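SusD superfamily protein (Parabacteroides distasonis, PDB 3OTN) is a putative outer-membrane protein of the SusD family that probably binds carbohydrate nutrients at the cell surface. Local coordinates at residues E222-N227 against Y358-V363; D384-I389 against S404-E409; D81-C86 against L467-A472. One frame throughout, in Å; residues are numbered along the deposited sequence. Where two conformers were deposited one is given.

Contact 1 (E222-N227 against Y358-V363); sequences EVIKSN and YRYTDV. With EDO (1,2-ethanediol), chain S.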
loop_
_atom_site.group_PDB
_atom_site.type_symbol
_atom_site.label_atom_id
_atom_site.label_comp_id
_atom_site.label_asym_id
_atom_site.label_seq_id
_atom_site.Cartn_x
_atom_site.Cartn_y
_atom_site.Cartn_z
ATOM N N GLU A 222 -14.823 -2.425 -14.590
ATOM C CA GLU A 222 -15.644 -1.205 -14.470
ATOM C C GLU A 222 -14.753 0.039 -14.427
ATOM O O GLU A 222 -15.051 1.039 -15.103
ATOM C CB GLU A 222 -16.616 -1.269 -13.266
ATOM C CG GLU A 222 -17.859 -2.175 -13.525
ATOM C CD GLU A 222 -18.674 -2.577 -12.264
ATOM O OE1 GLU A 222 -18.356 -2.166 -11.148
ATOM O OE2 GLU A 222 -19.663 -3.337 -12.392
ATOM N N VAL A 223 -13.652 -0.023 -13.664
ATOM C CA VAL A 223 -12.724 1.112 -13.585
ATOM C C VAL A 223 -12.100 1.416 -14.960
ATOM O O VAL A 223 -11.978 2.576 -15.343
ATOM C CB VAL A 223 -11.604 0.902 -12.510
ATOM C CG1 VAL A 223 -10.614 2.094 -12.493
ATOM C CG2 VAL A 223 -12.217 0.732 -11.110
ATOM N N ILE A 224 -11.689 0.376 -15.669
ATOM C CA ILE A 224 -11.150 0.510 -17.035
ATOM C C ILE A 224 -12.185 1.162 -17.961
ATOM O O ILE A 224 -11.895 2.155 -18.623
ATOM C CB ILE A 224 -10.702 -0.861 -17.615
ATOM C CG1 ILE A 224 -9.517 -1.412 -16.824
ATOM C CG2 ILE A 224 -10.314 -0.752 -19.122
ATOM C CD1 ILE A 224 -9.163 -2.896 -17.167
ATOM N N LYS A 225 -13.393 0.607 -17.988
ATOM C CA LYS A 225 -14.464 1.090 -18.888
ATOM C C LYS A 225 -14.956 2.494 -18.563
ATOM O O LYS A 225 -15.500 3.155 -19.425
ATOM C CB LYS A 225 -15.673 0.141 -18.877
ATOM C CG LYS A 225 -15.430 -1.259 -19.507
ATOM C CD LYS A 225 -14.928 -1.210 -20.934
ATOM C CE LYS A 225 -14.875 -2.618 -21.535
ATOM N NZ LYS A 225 -14.094 -2.622 -22.797
ATOM N N SER A 226 -14.762 2.940 -17.329
ATOM C CA SER A 226 -15.127 4.296 -16.932
ATOM C C SER A 226 -14.394 5.400 -17.690
ATOM O O SER A 226 -14.936 6.481 -17.812
ATOM C CB SER A 226 -14.906 4.508 -15.430
ATOM O OG SER A 226 -13.529 4.733 -15.132
ATOM N N ASN A 227 -13.175 5.147 -18.186
ATOM C CA ASN A 227 -12.377 6.186 -18.879
ATOM C C ASN A 227 -12.061 7.403 -17.997
ATOM O O ASN A 227 -11.741 8.447 -18.504
ATOM C CB ASN A 227 -13.059 6.704 -20.179
ATOM C CG ASN A 227 -13.318 5.626 -21.190
ATOM O OD1 ASN A 227 -12.448 4.815 -21.488
ATOM N ND2 ASN A 227 -14.516 5.641 -21.775
ATOM N N TYR A 358 -4.270 3.304 -3.956
ATOM C CA TYR A 358 -4.568 2.638 -5.256
ATOM C C TYR A 358 -4.270 3.572 -6.409
ATOM O O TYR A 358 -4.677 4.734 -6.385
ATOM C CB TYR A 358 -6.033 2.161 -5.374
ATOM C CG TYR A 358 -6.292 0.952 -4.530
ATOM C CD1 TYR A 358 -5.771 -0.275 -4.883
ATOM C CD2 TYR A 358 -7.004 1.044 -3.343
ATOM C CE1 TYR A 358 -5.943 -1.390 -4.078
ATOM C CE2 TYR A 358 -7.181 -0.064 -2.536
ATOM C CZ TYR A 358 -6.652 -1.275 -2.922
ATOM O OH TYR A 358 -6.792 -2.360 -2.133
ATOM N N ARG A 359 -3.590 3.057 -7.422
ATOM C CA ARG A 359 -3.411 3.743 -8.691
ATOM C C ARG A 359 -3.806 2.806 -9.839
ATOM O O ARG A 359 -3.936 1.614 -9.669
ATOM C CB ARG A 359 -1.992 4.281 -8.850
ATOM C CG ARG A 359 -0.876 3.247 -9.011
ATOM C CD ARG A 359 0.413 3.991 -9.127
ATOM N NE ARG A 359 1.634 3.167 -9.236
ATOM C CZ ARG A 359 2.353 2.977 -10.345
ATOM N NH1 ARG A 359 1.962 3.486 -11.514
ATOM N NH2 ARG A 359 3.513 2.292 -10.288
ATOM N N TYR A 360 -4.064 3.381 -10.991
ATOM C CA TYR A 360 -4.599 2.636 -12.134
ATOM C C TYR A 360 -3.744 1.474 -12.592
ATOM O O TYR A 360 -4.290 0.413 -12.963
ATOM C CB TYR A 360 -4.814 3.615 -13.280
ATOM C CG TYR A 360 -5.655 3.161 -14.444
ATOM C CD1 TYR A 360 -6.888 2.569 -14.252
ATOM C CD2 TYR A 360 -5.262 3.456 -15.736
ATOM C CE1 TYR A 360 -7.678 2.237 -15.327
ATOM C CE2 TYR A 360 -6.042 3.130 -16.817
ATOM C CZ TYR A 360 -7.244 2.527 -16.608
ATOM O OH TYR A 360 -8.006 2.191 -17.674
ATOM N N THR A 361 -2.420 1.622 -12.559
ATOM C CA THR A 361 -1.546 0.476 -12.961
ATOM C C THR A 361 -1.831 -0.802 -12.156
ATOM O O THR A 361 -1.939 -1.891 -12.730
ATOM C CB THR A 361 -0.042 0.812 -12.935
ATOM O OG1 THR A 361 0.236 1.824 -13.900
ATOM C CG2 THR A 361 0.828 -0.438 -13.258
ATOM N N ASP A 362 -2.000 -0.649 -10.844
ATOM C CA ASP A 362 -2.335 -1.743 -9.927
ATOM C C ASP A 362 -3.679 -2.352 -10.325
ATOM O O ASP A 362 -3.803 -3.560 -10.431
ATOM C CB ASP A 362 -2.416 -1.177 -8.504
ATOM C CG ASP A 362 -2.519 -2.241 -7.392
ATOM O OD1 ASP A 362 -2.538 -3.490 -7.622
ATOM O OD2 ASP A 362 -2.561 -1.769 -6.220
ATOM N N VAL A 363 -4.651 -1.501 -10.625
ATOM C CA VAL A 363 -5.984 -1.983 -10.981
ATOM C C VAL A 363 -5.931 -2.785 -12.296
ATOM O O VAL A 363 -6.563 -3.821 -12.386
ATOM C CB VAL A 363 -7.020 -0.874 -11.059
ATOM C CG1 VAL A 363 -8.377 -1.440 -11.559
ATOM C CG2 VAL A 363 -7.188 -0.209 -9.694
HETATM C C1 EDO S . -6.852 -0.530 -21.176
HETATM O O1 EDO S . -6.378 -1.261 -22.313
HETATM C C2 EDO S . -5.735 0.349 -20.629
HETATM O O2 EDO S . -6.301 1.540 -20.066
#
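Val223, near the C-terminal end of helix 210-225, faces Val363 in the first turn of helix 360-375, and their CA atoms, 7.9 Å apart, are the nearest CA pair of two segments that no hydrogen bond joins. Both valines point their side chains across the gap, and CB of Val223 meets CG1 of Val363 at 4.1 Å. The rest of the contact is made by Tyr360. Its CG is anti to the backbone N (chi1 -166°), which sends the ring out toward helix 210-225 with one edge turned to that helix. Near the ring plane, CG1 of Val223 lies 4.1 Å from CE1 of Tyr360, the valine and the tyrosine running alongside each other and pointing opposite ways. Ile224 stands roughly perpendicular to the tyrosine: OH of Tyr360 comes to 3.6 Å from CA of Ile224 and 4.0 Å from its CG1.

The second segment is a strand-to-helix junction. Tyr358 and Arg359 form an outer strand of a three-stranded antiparallel sheet, paired with strand 249-253, and Arg359 then takes the N-cap position of helix 360-375. The contact thus sets the start of that helix against the end of another in the SusD-family fold, whose regular structure is mostly helix.

OH of Tyr360 also hydrogen-bonds O2 of an ethanediol at 3.0 Å, a molecule probably from the crystallisation liquor and bound by Gln381 and Gln388 as well. A leucine in place of Tyr360 would probably lose the packing against Val223 and Ile224, leaving a gap there, and the hydroxyl's bond with it. Ile224 also packs on Ile385 of helix 380-392.

Contact 2 (D384-I389 against S404-E409); sequences DIVNQI and SAFLEE. With EDO (1,2-ethanediol), chain S; ACT (acetate ion), chain H.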
loop_
_atom_site.group_PDB
_atom_site.type_symbol
_atom_site.label_atom_id
_atom_site.label_comp_id
_atom_site.label_asym_id
_atom_site.label_seq_id
_atom_site.Cartn_x
_atom_site.Cartn_y
_atom_site.Cartn_z
ATOM N N ASP A 384 -3.309 -6.840 -23.630
ATOM C CA ASP A 384 -3.006 -5.425 -23.886
ATOM C C ASP A 384 -2.448 -4.729 -22.628
ATOM O O ASP A 384 -1.560 -3.913 -22.735
ATOM C CB ASP A 384 -4.252 -4.668 -24.411
ATOM C CG ASP A 384 -4.644 -5.056 -25.824
ATOM O OD1 ASP A 384 -3.841 -5.679 -26.552
ATOM O OD2 ASP A 384 -5.783 -4.734 -26.223
ATOM N N ILE A 385 -2.967 -5.055 -21.445
ATOM C CA ILE A 385 -2.500 -4.461 -20.170
ATOM C C ILE A 385 -1.012 -4.787 -19.928
ATOM O O ILE A 385 -0.204 -3.880 -19.701
ATOM C CB ILE A 385 -3.398 -4.931 -18.984
ATOM C CG1 ILE A 385 -4.724 -4.171 -19.004
ATOM C CG2 ILE A 385 -2.683 -4.813 -17.596
ATOM C CD1 ILE A 385 -5.849 -4.850 -18.198
ATOM N N VAL A 386 -0.655 -6.063 -20.057
ATOM C CA VAL A 386 0.725 -6.494 -19.914
ATOM C C VAL A 386 1.629 -5.819 -20.954
ATOM O O VAL A 386 2.713 -5.348 -20.617
ATOM C CB VAL A 386 0.856 -8.045 -19.968
ATOM C CG1 VAL A 386 2.283 -8.457 -20.124
ATOM C CG2 VAL A 386 0.290 -8.647 -18.674
ATOM N N ASN A 387 1.172 -5.718 -22.200
ATOM C CA ASN A 387 1.994 -5.061 -23.233
ATOM C C ASN A 387 2.134 -3.535 -23.091
ATOM O O ASN A 387 3.163 -2.981 -23.457
ATOM C CB ASN A 387 1.500 -5.445 -24.625
ATOM C CG ASN A 387 1.779 -6.904 -24.958
ATOM O OD1 ASN A 387 2.697 -7.522 -24.418
ATOM N ND2 ASN A 387 0.992 -7.454 -25.856
ATOM N N GLN A 388 1.107 -2.875 -22.554
ATOM C CA GLN A 388 1.168 -1.433 -22.276
ATOM C C GLN A 388 2.187 -1.150 -21.168
ATOM O O GLN A 388 2.996 -0.247 -21.294
ATOM C CB GLN A 388 -0.222 -0.882 -21.906
ATOM C CG GLN A 388 -1.218 -0.825 -23.088
ATOM C CD GLN A 388 -2.682 -0.939 -22.638
ATOM O OE1 GLN A 388 -2.976 -0.935 -21.434
ATOM N NE2 GLN A 388 -3.602 -1.059 -23.605
ATOM N N ILE A 389 2.148 -1.948 -20.091
ATOM C CA ILE A 389 3.067 -1.790 -18.945
ATOM C C ILE A 389 4.492 -2.093 -19.355
ATOM O O ILE A 389 5.401 -1.344 -19.047
ATOM C CB ILE A 389 2.558 -2.576 -17.679
ATOM C CG1 ILE A 389 1.207 -1.956 -17.233
ATOM C CG2 ILE A 389 3.596 -2.557 -16.545
ATOM C CD1 ILE A 389 0.371 -2.848 -16.320
ATOM N N SER A 404 -0.354 -20.213 -17.305
ATOM C CA SER A 404 0.540 -20.175 -16.152
ATOM C C SER A 404 1.695 -19.185 -16.397
ATOM O O SER A 404 2.015 -18.378 -15.533
ATOM C CB SER A 404 1.063 -21.591 -15.866
ATOM O OG SER A 404 1.984 -21.603 -14.806
ATOM N N ALA A 405 2.306 -19.265 -17.583
ATOM C CA ALA A 405 3.354 -18.315 -17.963
ATOM C C ALA A 405 2.801 -16.882 -17.983
ATOM O O ALA A 405 3.511 -15.953 -17.589
ATOM C CB ALA A 405 3.976 -18.638 -19.321
ATOM N N PHE A 406 1.563 -16.706 -18.468
ATOM C CA PHE A 406 0.928 -15.378 -18.451
ATOM C C PHE A 406 0.678 -14.861 -17.037
ATOM O O PHE A 406 0.939 -13.696 -16.757
ATOM C CB PHE A 406 -0.362 -15.323 -19.268
ATOM C CG PHE A 406 -0.877 -13.932 -19.455
ATOM C CD1 PHE A 406 -0.443 -13.161 -20.519
ATOM C CD2 PHE A 406 -1.802 -13.389 -18.566
ATOM C CE1 PHE A 406 -0.912 -11.880 -20.692
ATOM C CE2 PHE A 406 -2.248 -12.101 -18.720
ATOM C CZ PHE A 406 -1.803 -11.349 -19.775
ATOM N N LEU A 407 0.172 -15.704 -16.144
ATOM C CA LEU A 407 0.010 -15.301 -14.752
ATOM C C LEU A 407 1.342 -14.874 -14.119
ATOM O O LEU A 407 1.404 -13.873 -13.391
ATOM C CB LEU A 407 -0.645 -16.415 -13.953
ATOM C CG LEU A 407 -0.958 -16.184 -12.478
ATOM C CD1 LEU A 407 -1.712 -14.882 -12.261
ATOM C CD2 LEU A 407 -1.736 -17.373 -11.937
ATOM N N GLU A 408 2.419 -15.604 -14.413
ATOM C CA GLU A 408 3.706 -15.255 -13.838
ATOM C C GLU A 408 4.261 -13.940 -14.416
ATOM O O GLU A 408 4.968 -13.197 -13.709
ATOM C CB GLU A 408 4.690 -16.427 -13.965
ATOM C CG GLU A 408 4.246 -17.605 -13.106
ATOM C CD GLU A 408 5.249 -18.734 -12.995
ATOM O OE1 GLU A 408 6.380 -18.598 -13.492
ATOM O OE2 GLU A 408 4.886 -19.757 -12.369
ATOM N N GLU A 409 3.955 -13.648 -15.678
ATOM C CA GLU A 409 4.332 -12.351 -16.283
ATOM C C GLU A 409 3.569 -11.191 -15.647
ATOM O O GLU A 409 4.159 -10.131 -15.444
ATOM C CB GLU A 409 4.113 -12.355 -17.793
ATOM C CG GLU A 409 4.364 -11.011 -18.491
ATOM C CD GLU A 409 5.797 -10.514 -18.350
ATOM O OE1 GLU A 409 6.727 -11.317 -18.114
ATOM O OE2 GLU A 409 5.989 -9.304 -18.518
HETATM C C1 EDO S . -6.852 -0.530 -21.176
HETATM O O1 EDO S . -6.378 -1.261 -22.313
HETATM C C2 EDO S . -5.735 0.349 -20.629
HETATM O O2 EDO S . -6.301 1.540 -20.066
HETATM C C ACT H . 1.271 -20.765 -11.233
HETATM O O ACT H . 2.214 -20.403 -11.967
HETATM O OXT ACT H . 0.234 -21.085 -11.852
HETATM C CH3 ACT H . 1.353 -20.835 -9.729
#
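Val386 stands between Phe406 and Glu409, and the apolar contacts of this buried interface divide between its two methyls. CG2 takes the aromatic side, lying 3.6 Å from CZ of Phe406 and 4.0 Å from CE1. It approaches the far end of the ring obliquely, the valine and the phenylalanine reaching out from opposite directions. Phe406 gets there because its CG is anti to the backbone N (chi1 -170°), which swings the ring out of its own helix toward helix 380-392. CG1 takes the other side, 3.7 Å from CG of Glu409, so it is the aliphatic stem of the glutamate that packs on the valine.

Polar interactions begin beyond that stem. The chain of Glu409 bends at chi2 (61°), and OE2 makes its own bonds elsewhere: a salt bridge to Arg390 and a hydrogen bond to Gln413. The arginine would probably favour the ionised form, and the two bonds on OE2 would restrict the turning of the carboxylate. OD1 of Asn387 accepts a hydrogen bond from the backbone N of Phe398, whose side chain touches both Phe406 and Glu409, so the connection between the helices folds back over their contact. NE2 of Gln388 donates a nearly straight bond (163°) to O1 of an ethanediol, probably from the crystallisation liquor, at 3.1 Å.

Backbone bonds stay within each helix, and none crosses. Phe406 and Glu409, three residues apart and hence on the same side of helix 403-418, receive a single valine of helix 380-392: side-chain packing of two successive helices in the RagB/SusD region of the chain.

Contact 3 (D81-C86 against L467-A472); sequences DWWQDC and LSERQA. With ACT (acetate ion), chain E.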
loop_
_atom_site.group_PDB
_atom_site.type_symbol
_atom_site.label_atom_id
_atom_site.label_comp_id
_atom_site.label_asym_id
_atom_site.label_seq_id
_atom_site.Cartn_x
_atom_site.Cartn_y
_atom_site.Cartn_z
ATOM N N ASP A 81 1.488 0.797 15.858
ATOM C CA ASP A 81 0.942 1.963 15.143
ATOM C C ASP A 81 -0.171 1.517 14.199
ATOM O O ASP A 81 -1.216 2.151 14.116
ATOM C CB ASP A 81 2.056 2.670 14.351
ATOM C CG ASP A 81 3.256 3.015 15.234
ATOM O OD1 ASP A 81 3.227 4.087 15.842
ATOM O OD2 ASP A 81 4.170 2.175 15.387
ATOM N N TRP A 82 0.079 0.413 13.506
ATOM C CA TRP A 82 -0.883 -0.119 12.573
ATOM C C TRP A 82 -2.144 -0.567 13.286
ATOM O O TRP A 82 -3.230 -0.233 12.835
ATOM C CB TRP A 82 -0.327 -1.267 11.740
ATOM C CG TRP A 82 0.459 -0.861 10.548
ATOM C CD1 TRP A 82 1.819 -0.786 10.441
ATOM C CD2 TRP A 82 -0.060 -0.530 9.269
ATOM N NE1 TRP A 82 2.182 -0.401 9.172
ATOM C CE2 TRP A 82 1.041 -0.233 8.430
ATOM C CE3 TRP A 82 -1.344 -0.434 8.748
ATOM C CZ2 TRP A 82 0.887 0.127 7.086
ATOM C CZ3 TRP A 82 -1.500 -0.049 7.411
ATOM C CH2 TRP A 82 -0.382 0.195 6.592
ATOM N N TRP A 83 -1.999 -1.288 14.399
ATOM C CA TRP A 83 -3.173 -1.752 15.154
ATOM C C TRP A 83 -3.983 -0.596 15.760
ATOM O O TRP A 83 -5.164 -0.508 15.570
ATOM C CB TRP A 83 -2.733 -2.690 16.277
ATOM C CG TRP A 83 -3.840 -3.329 17.033
ATOM C CD1 TRP A 83 -4.520 -2.810 18.094
ATOM C CD2 TRP A 83 -4.358 -4.624 16.817
ATOM N NE1 TRP A 83 -5.457 -3.706 18.552
ATOM C CE2 TRP A 83 -5.394 -4.832 17.776
ATOM C CE3 TRP A 83 -4.082 -5.636 15.888
ATOM C CZ2 TRP A 83 -6.129 -6.020 17.835
ATOM C CZ3 TRP A 83 -4.827 -6.831 15.943
ATOM C CH2 TRP A 83 -5.825 -7.010 16.923
ATOM N N GLN A 84 -3.320 0.263 16.501
ATOM C CA GLN A 84 -3.995 1.352 17.211
ATOM C C GLN A 84 -4.661 2.337 16.250
ATOM O O GLN A 84 -5.810 2.737 16.486
ATOM C CB GLN A 84 -3.023 2.089 18.124
ATOM C CG GLN A 84 -2.497 1.252 19.250
ATOM C CD GLN A 84 -1.445 1.961 20.109
ATOM O OE1 GLN A 84 -1.119 3.135 19.895
ATOM N NE2 GLN A 84 -0.927 1.244 21.101
ATOM N N ASP A 85 -3.985 2.692 15.158
ATOM C CA ASP A 85 -4.553 3.715 14.259
ATOM C C ASP A 85 -5.646 3.166 13.386
ATOM O O ASP A 85 -6.586 3.881 13.140
ATOM C CB ASP A 85 -3.519 4.335 13.329
ATOM C CG ASP A 85 -2.545 5.255 14.053
ATOM O OD1 ASP A 85 -2.687 5.528 15.277
ATOM O OD2 ASP A 85 -1.599 5.667 13.372
ATOM N N CYS A 86 -5.509 1.924 12.890
ATOM C CA CYS A 86 -6.615 1.281 12.184
ATOM C C CYS A 86 -7.840 1.193 13.082
ATOM O O CYS A 86 -8.951 1.554 12.664
ATOM C CB CYS A 86 -6.240 -0.101 11.614
ATOM S SG CYS A 86 -5.175 0.042 10.125
ATOM N N LEU A 467 2.376 -6.661 21.824
ATOM C CA LEU A 467 2.415 -6.978 23.215
ATOM C C LEU A 467 1.576 -5.992 24.008
ATOM O O LEU A 467 0.839 -6.421 24.869
ATOM C CB LEU A 467 3.847 -6.959 23.758
ATOM C CG LEU A 467 4.000 -7.353 25.239
ATOM C CD1 LEU A 467 3.394 -8.725 25.517
ATOM C CD2 LEU A 467 5.497 -7.305 25.656
ATOM N N SER A 468 1.661 -4.687 23.709
ATOM C CA SER A 468 0.871 -3.717 24.455
ATOM C C SER A 468 -0.644 -4.019 24.435
ATOM O O SER A 468 -1.333 -3.886 25.463
ATOM C CB SER A 468 1.110 -2.285 23.931
ATOM O OG SER A 468 0.746 -2.190 22.581
ATOM N N GLU A 469 -1.150 -4.394 23.267
ATOM C CA GLU A 469 -2.566 -4.735 23.088
ATOM C C GLU A 469 -2.959 -5.987 23.861
ATOM O O GLU A 469 -3.998 -5.997 24.520
ATOM C CB GLU A 469 -2.875 -4.918 21.618
ATOM C CG GLU A 469 -2.724 -3.631 20.803
ATOM C CD GLU A 469 -3.694 -2.516 21.240
ATOM O OE1 GLU A 469 -4.843 -2.804 21.695
ATOM O OE2 GLU A 469 -3.307 -1.356 21.111
ATOM N N ARG A 470 -2.085 -6.995 23.848
ATOM C CA ARG A 470 -2.334 -8.260 24.564
ATOM C C ARG A 470 -2.273 -8.083 26.074
ATOM O O ARG A 470 -3.044 -8.709 26.793
ATOM C CB ARG A 470 -1.356 -9.354 24.123
ATOM C CG ARG A 470 -1.372 -9.570 22.626
ATOM C CD ARG A 470 -1.596 -11.007 22.239
ATOM N NE ARG A 470 -0.565 -11.898 22.741
ATOM C CZ ARG A 470 -0.818 -13.013 23.408
ATOM N NH1 ARG A 470 -2.065 -13.398 23.616
ATOM N NH2 ARG A 470 0.180 -13.772 23.818
ATOM N N GLN A 471 -1.362 -7.224 26.569
ATOM C CA GLN A 471 -1.302 -6.955 28.028
ATOM C C GLN A 471 -2.518 -6.128 28.514
ATOM O O GLN A 471 -3.002 -6.331 29.640
ATOM C CB GLN A 471 0.043 -6.333 28.437
ATOM C CG GLN A 471 1.226 -7.328 28.165
ATOM C CD GLN A 471 2.562 -6.853 28.682
ATOM O OE1 GLN A 471 2.831 -5.657 28.750
ATOM N NE2 GLN A 471 3.400 -7.796 29.078
ATOM N N ALA A 472 -3.009 -5.237 27.659
ATOM C CA ALA A 472 -4.245 -4.459 27.914
ATOM C C ALA A 472 -5.512 -5.344 27.884
ATOM O O ALA A 472 -6.476 -5.068 28.569
ATOM C CB ALA A 472 -4.401 -3.368 26.859
HETATM C C ACT E . -8.873 -3.466 19.637
HETATM O O ACT E . -7.973 -4.251 20.039
HETATM O OXT ACT E . -8.913 -2.260 20.038
HETATM C CH3 ACT E . -9.884 -3.959 18.682
#
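The indole of Trp83 carries the side chain of Glu469 over one face and an acetate oxygen at its edge, in the ring plane. Over the face, CG of Glu469 sits 3.7 Å from the centroid of the five-membered ring, 30° off the normal, a CH-pi contact. The glutamate bends at chi2 (-62°), which brings its CD to 3.3 Å from CD1 of Trp83, with the carboxylate tilted 32° from the ring. At the edge, NE1 of Trp83 donates a hydrogen bond to O of the acetate, 3.0 Å away. Elsewhere the indole meets Phe133 edge-to-face and also touches the ring of Tyr87.

Gln84, the next residue of helix 79-100, lies against the Glu469 carboxylate: CG of Gln84 is 3.3 Å from OE2 of Glu469, the two side chains passing at a slant. Ser468 has its polar partner in Glu80, one turn before Gln84, which adds a hydrogen bond between the same two helices.

Chemically, the aliphatic part of Glu469 serves the aromatic face, while the indole N-H attracts an anion. The acetate probably came from the crystallisation liquor; so near to Glu469, its charge would probably raise the pKa of one carboxyl group or the other.

Contacts 1 and 2 are neighbours, their centres about 16 Å apart on the same side of the chain's centre. They follow in series: helix 360-375 of contact 1 leads into helix 380-392 of contact 2, and side-chain packing makes them continuous, Thr361 on Ile389 and Ile224 on Ile385. An ethanediol, probably from the crystallisation liquor, touches both. Contact 3 lies on the opposite side of the centre, about 34 Å from contact 1 and 40 Å from contact 2, centre to centre. It joins helix 79-100 to helix 467-472, so the other two fall within the 380 residues it spans, and it brings the C-terminal end of the chain back to its N-terminal part.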